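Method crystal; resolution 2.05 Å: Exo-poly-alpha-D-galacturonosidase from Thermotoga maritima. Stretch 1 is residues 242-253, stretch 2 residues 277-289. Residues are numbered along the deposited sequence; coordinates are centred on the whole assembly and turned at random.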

# COMPACT_ATOMS: atom_id res chain seq x y z
N ASP D 242 16.71 -25.80 -24.71
CA ASP D 242 17.74 -24.83 -25.08
C ASP D 242 17.71 -24.46 -26.56
O ASP D 242 18.48 -25.01 -27.35
N PRO D 243 16.82 -23.53 -26.96
CA PRO D 243 16.86 -23.08 -28.36
C PRO D 243 18.15 -22.29 -28.63
O PRO D 243 18.34 -21.20 -28.06
N GLU D 244 19.02 -22.84 -29.47
CA GLU D 244 20.31 -22.23 -29.75
C GLU D 244 20.47 -21.84 -31.22
O GLU D 244 20.54 -22.71 -32.10
N SER D 245 20.56 -20.53 -31.47
CA SER D 245 20.55 -19.94 -32.82
C SER D 245 19.37 -20.40 -33.67
O SER D 245 19.50 -20.63 -34.87
N CYS D 246 18.21 -20.55 -33.03
CA CYS D 246 16.98 -20.97 -33.71
C CYS D 246 16.09 -19.80 -34.07
O CYS D 246 16.13 -18.75 -33.42
N LYS D 247 15.29 -19.98 -35.11
CA LYS D 247 14.39 -18.95 -35.61
C LYS D 247 12.99 -19.53 -35.82
O LYS D 247 12.85 -20.59 -36.43
N TYR D 248 11.97 -18.83 -35.32
CA TYR D 248 10.56 -19.26 -35.40
C TYR D 248 10.34 -20.57 -34.66
O TYR D 248 10.38 -21.66 -35.24
N MET D 249 10.13 -20.44 -33.36
CA MET D 249 9.93 -21.58 -32.49
C MET D 249 8.78 -21.32 -31.54
O MET D 249 8.60 -20.20 -31.05
N LEU D 250 8.00 -22.37 -31.30
CA LEU D 250 6.92 -22.35 -30.32
C LEU D 250 7.14 -23.42 -29.27
O LEU D 250 7.41 -24.57 -29.59
N ILE D 251 7.04 -23.01 -28.01
CA ILE D 251 7.09 -23.93 -26.87
C ILE D 251 5.82 -23.64 -26.08
O ILE D 251 5.67 -22.54 -25.53
N GLU D 252 4.92 -24.62 -26.03
CA GLU D 252 3.62 -24.40 -25.40
C GLU D 252 3.10 -25.64 -24.69
O GLU D 252 3.42 -26.77 -25.07
N LYS D 253 2.32 -25.42 -23.64
CA LYS D 253 1.62 -26.49 -22.91
C LYS D 253 2.54 -27.57 -22.34
O LYS D 253 2.11 -28.70 -22.11
N GLY D 277 27.57 -16.23 -35.92
CA GLY D 277 26.80 -14.98 -35.99
C GLY D 277 25.33 -15.11 -36.32
O GLY D 277 24.79 -14.29 -37.06
N VAL D 278 24.68 -16.15 -35.80
CA VAL D 278 23.25 -16.36 -36.03
C VAL D 278 22.51 -16.23 -34.70
O VAL D 278 22.81 -16.94 -33.75
N PRO D 279 21.54 -15.30 -34.63
CA PRO D 279 20.83 -15.10 -33.36
C PRO D 279 19.72 -16.13 -33.17
O PRO D 279 19.28 -16.73 -34.14
N SER D 280 19.31 -16.35 -31.93
CA SER D 280 18.00 -16.94 -31.68
C SER D 280 17.00 -15.79 -31.73
O SER D 280 17.23 -14.73 -31.12
N GLU D 281 15.91 -15.98 -32.46
CA GLU D 281 14.94 -14.91 -32.67
C GLU D 281 13.56 -15.47 -33.04
O GLU D 281 13.45 -16.54 -33.65
N TYR D 282 12.52 -14.73 -32.66
CA TYR D 282 11.14 -15.12 -32.91
C TYR D 282 10.82 -16.44 -32.23
O TYR D 282 10.49 -17.44 -32.89
N ILE D 283 10.96 -16.44 -30.91
CA ILE D 283 10.68 -17.59 -30.06
C ILE D 283 9.48 -17.25 -29.19
O ILE D 283 9.48 -16.22 -28.49
N LEU D 284 8.46 -18.10 -29.25
CA LEU D 284 7.24 -17.92 -28.47
C LEU D 284 7.16 -19.02 -27.42
O LEU D 284 7.20 -20.21 -27.75
N VAL D 285 7.08 -18.62 -26.16
CA VAL D 285 6.98 -19.55 -25.03
C VAL D 285 5.67 -19.22 -24.29
O VAL D 285 5.57 -18.18 -23.64
N ARG D 286 4.67 -20.10 -24.39
CA ARG D 286 3.36 -19.77 -23.82
C ARG D 286 2.64 -20.97 -23.19
O ARG D 286 2.84 -22.12 -23.61
N ASP D 287 1.79 -20.68 -22.20
CA ASP D 287 0.92 -21.68 -21.57
C ASP D 287 1.68 -22.88 -20.97
O ASP D 287 1.15 -24.01 -20.95
N ASN D 288 2.89 -22.65 -20.48
CA ASN D 288 3.70 -23.70 -19.87
C ASN D 288 3.62 -23.68 -18.36
O ASN D 288 3.23 -22.67 -17.75
N LEU D 289 4.01 -24.80 -17.75
CA LEU D 289 3.98 -24.96 -16.31
C LEU D 289 5.31 -25.51 -15.81
O LEU D 289 5.72 -26.60 -16.19

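The strand portions of the two stretches run parallel and in register, so the side chains of bridged residues emerge on the same face, as in Leu250 beside Leu284. These two share the same conformation (chi1 t, chi2 p) and lie against each other, Leu250 CD1 reaching Leu284 CD2 at 3.7 Å. The same Leu250 CD1 also lies 3.8 Å from Arg286 NE, so the leucine fills space beside the guanidinium.

Met249, Ile283, Ile251 and Val285 line the other face. The end of Ile283 (m, m) comes nearer to stretch 1, CD1 lying 3.8 Å from Met249 CB and 3.6 Å from Cys246 O, while the extended methionine (t, t, t) leads its own end away. Ile251 (m, t) is the residue most covered by the other stretch: CD1 lies 4.1 Å from Val285 CG2, and Ile251 CG2 lies 3.9 Å from Asn288 OD1.

Where stretch 1 turns a corner at Tyr248, its ring lies beside that of Tyr282; both residues have positive phi and chi1 m. Their rings are nearly parallel, planes 11° apart, but slid so that they barely overlap, with centroids 5.2 Å apart; Tyr248 CD1 instead rests 3.6 Å from Tyr282 CB. The extended Lys247 brings CE to the edge of the Tyr282 ring and forms a long salt bridge, NZ to Glu281 OE1 at 3.8 Å.

Polar groups close both ends. Ser245 OG donates to Val278 O (2.6 Å), and Ser280 OG accepts from Cys246 N (3.1 Å). Farther along, Glu252 and Arg286, both chi1 p, form a salt bridge in which Arg286 NE and NH2 donate to Glu252 OE1 at 2.9 and 3.1 Å. A water donates to Glu252 OE2 (2.7 Å) and weakly accepts from Arg286 NH2 (3.4 Å). Asn288 (m) turns its amide inward, ND2 donating to Ile251 O at 3.1 Å, while Lys253 CE lies 4.1 Å from Asp287 CB.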

# COMPACT_ATOMS: atom_id res chain seq x y z
CB ASP D 242 19.13 -25.39 -24.79
CG ASP D 242 19.32 -25.79 -23.36
OD1 ASP D 242 20.04 -25.06 -22.65
OD2 ASP D 242 18.75 -26.83 -22.95
CB PRO D 243 15.64 -22.15 -28.47
CG PRO D 243 14.79 -22.47 -27.28
CD PRO D 243 15.75 -22.87 -26.20
CB GLU D 244 21.46 -23.14 -29.28
CG GLU D 244 22.82 -22.47 -29.38
CD GLU D 244 23.87 -23.05 -28.44
OE1 GLU D 244 24.84 -22.31 -28.17
OE2 GLU D 244 23.74 -24.21 -27.97
CB SER D 245 21.89 -20.15 -33.55
OG SER D 245 22.92 -19.38 -32.97
CB CYS D 246 16.21 -21.97 -32.83
SG CYS D 246 17.06 -23.54 -32.69
CB LYS D 247 14.93 -18.37 -36.93
CG LYS D 247 14.21 -17.11 -37.41
CD LYS D 247 14.82 -16.55 -38.69
CE LYS D 247 14.04 -15.33 -39.17
NZ LYS D 247 14.66 -14.64 -40.34
CB TYR D 248 10.06 -19.38 -36.85
CG TYR D 248 10.15 -18.11 -37.65
CD1 TYR D 248 9.47 -16.96 -37.24
CD2 TYR D 248 10.88 -18.06 -38.84
CE1 TYR D 248 9.54 -15.78 -37.98
CE2 TYR D 248 10.95 -16.88 -39.59
CZ TYR D 248 10.28 -15.75 -39.14
OH TYR D 248 10.35 -14.58 -39.87
CB MET D 249 11.22 -21.88 -31.72
CG MET D 249 11.14 -23.09 -30.79
SD MET D 249 12.79 -23.60 -30.28
CE MET D 249 12.39 -24.74 -28.97
CB LEU D 250 5.56 -22.55 -31.02
CG LEU D 250 4.32 -22.77 -30.15
CD1 LEU D 250 4.02 -21.54 -29.26
CD2 LEU D 250 3.13 -23.13 -31.02
CB ILE D 251 8.32 -23.69 -25.96
CG1 ILE D 251 9.63 -23.83 -26.75
CG2 ILE D 251 8.29 -24.64 -24.76
CD1 ILE D 251 10.88 -23.24 -26.05
CB GLU D 252 2.60 -23.89 -26.43
CG GLU D 252 2.17 -24.89 -27.51
CD GLU D 252 1.00 -24.40 -28.36
OE1 GLU D 252 0.58 -23.23 -28.20
OE2 GLU D 252 0.48 -25.19 -29.18
CB LYS D 253 0.53 -27.11 -23.81
CG LYS D 253 -0.76 -26.31 -23.90
CD LYS D 253 -1.74 -26.73 -22.81
CE LYS D 253 -2.53 -25.55 -22.24
NZ LYS D 253 -3.66 -25.14 -23.12
CB VAL D 278 22.94 -17.73 -36.69
CG1 VAL D 278 21.43 -17.96 -36.78
CG2 VAL D 278 23.57 -17.82 -38.08
CB PRO D 279 20.23 -13.70 -33.51
CG PRO D 279 20.08 -13.49 -34.98
CD PRO D 279 21.09 -14.36 -35.68
CB SER D 280 17.92 -17.62 -30.31
OG SER D 280 18.21 -19.00 -30.39
CB GLU D 281 15.42 -13.90 -33.72
CG GLU D 281 15.71 -14.50 -35.08
CD GLU D 281 16.14 -13.47 -36.11
OE1 GLU D 281 16.68 -13.88 -37.17
OE2 GLU D 281 15.93 -12.26 -35.87
CB TYR D 282 10.85 -15.14 -34.42
CG TYR D 282 10.87 -13.77 -35.06
CD1 TYR D 282 10.00 -12.77 -34.64
CD2 TYR D 282 11.75 -13.48 -36.12
CE1 TYR D 282 10.00 -11.50 -35.23
CE2 TYR D 282 11.75 -12.21 -36.72
CZ TYR D 282 10.88 -11.23 -36.26
OH TYR D 282 10.86 -9.98 -36.84
CB ILE D 283 11.87 -17.96 -29.12
CG1 ILE D 283 13.25 -17.88 -29.83
CG2 ILE D 283 11.65 -19.34 -28.45
CD1 ILE D 283 13.47 -18.88 -30.94
CB LEU D 284 6.01 -17.92 -29.39
CG LEU D 284 4.62 -17.76 -28.76
CD1 LEU D 284 4.50 -16.40 -28.03
CD2 LEU D 284 3.56 -17.88 -29.83
CB VAL D 285 8.19 -19.38 -24.08
CG1 VAL D 285 8.14 -20.38 -22.90
CG2 VAL D 285 9.50 -19.53 -24.86
CB ARG D 286 2.46 -19.11 -24.88
CG ARG D 286 2.08 -20.04 -26.02
CD ARG D 286 1.24 -19.34 -27.07
NE ARG D 286 0.63 -20.29 -27.98
CZ ARG D 286 -0.12 -19.95 -29.03
NH1 ARG D 286 -0.33 -18.67 -29.32
NH2 ARG D 286 -0.64 -20.89 -29.81
CB ASP D 287 -0.16 -22.20 -22.55
CG ASP D 287 -0.92 -21.07 -23.24
OD1 ASP D 287 -1.36 -20.12 -22.55
OD2 ASP D 287 -1.08 -21.15 -24.47
CB ASN D 288 5.17 -23.58 -20.28
CG ASN D 288 5.36 -23.67 -21.77
OD1 ASN D 288 5.21 -24.73 -22.37
ND2 ASN D 288 5.69 -22.54 -22.39
CB LEU D 289 2.82 -25.87 -15.88
CG LEU D 289 2.69 -26.25 -14.40
CD1 LEU D 289 2.52 -25.00 -13.51
CD2 LEU D 289 1.56 -27.25 -14.18
O HOH W 1 -1.78 -24.11 -30.26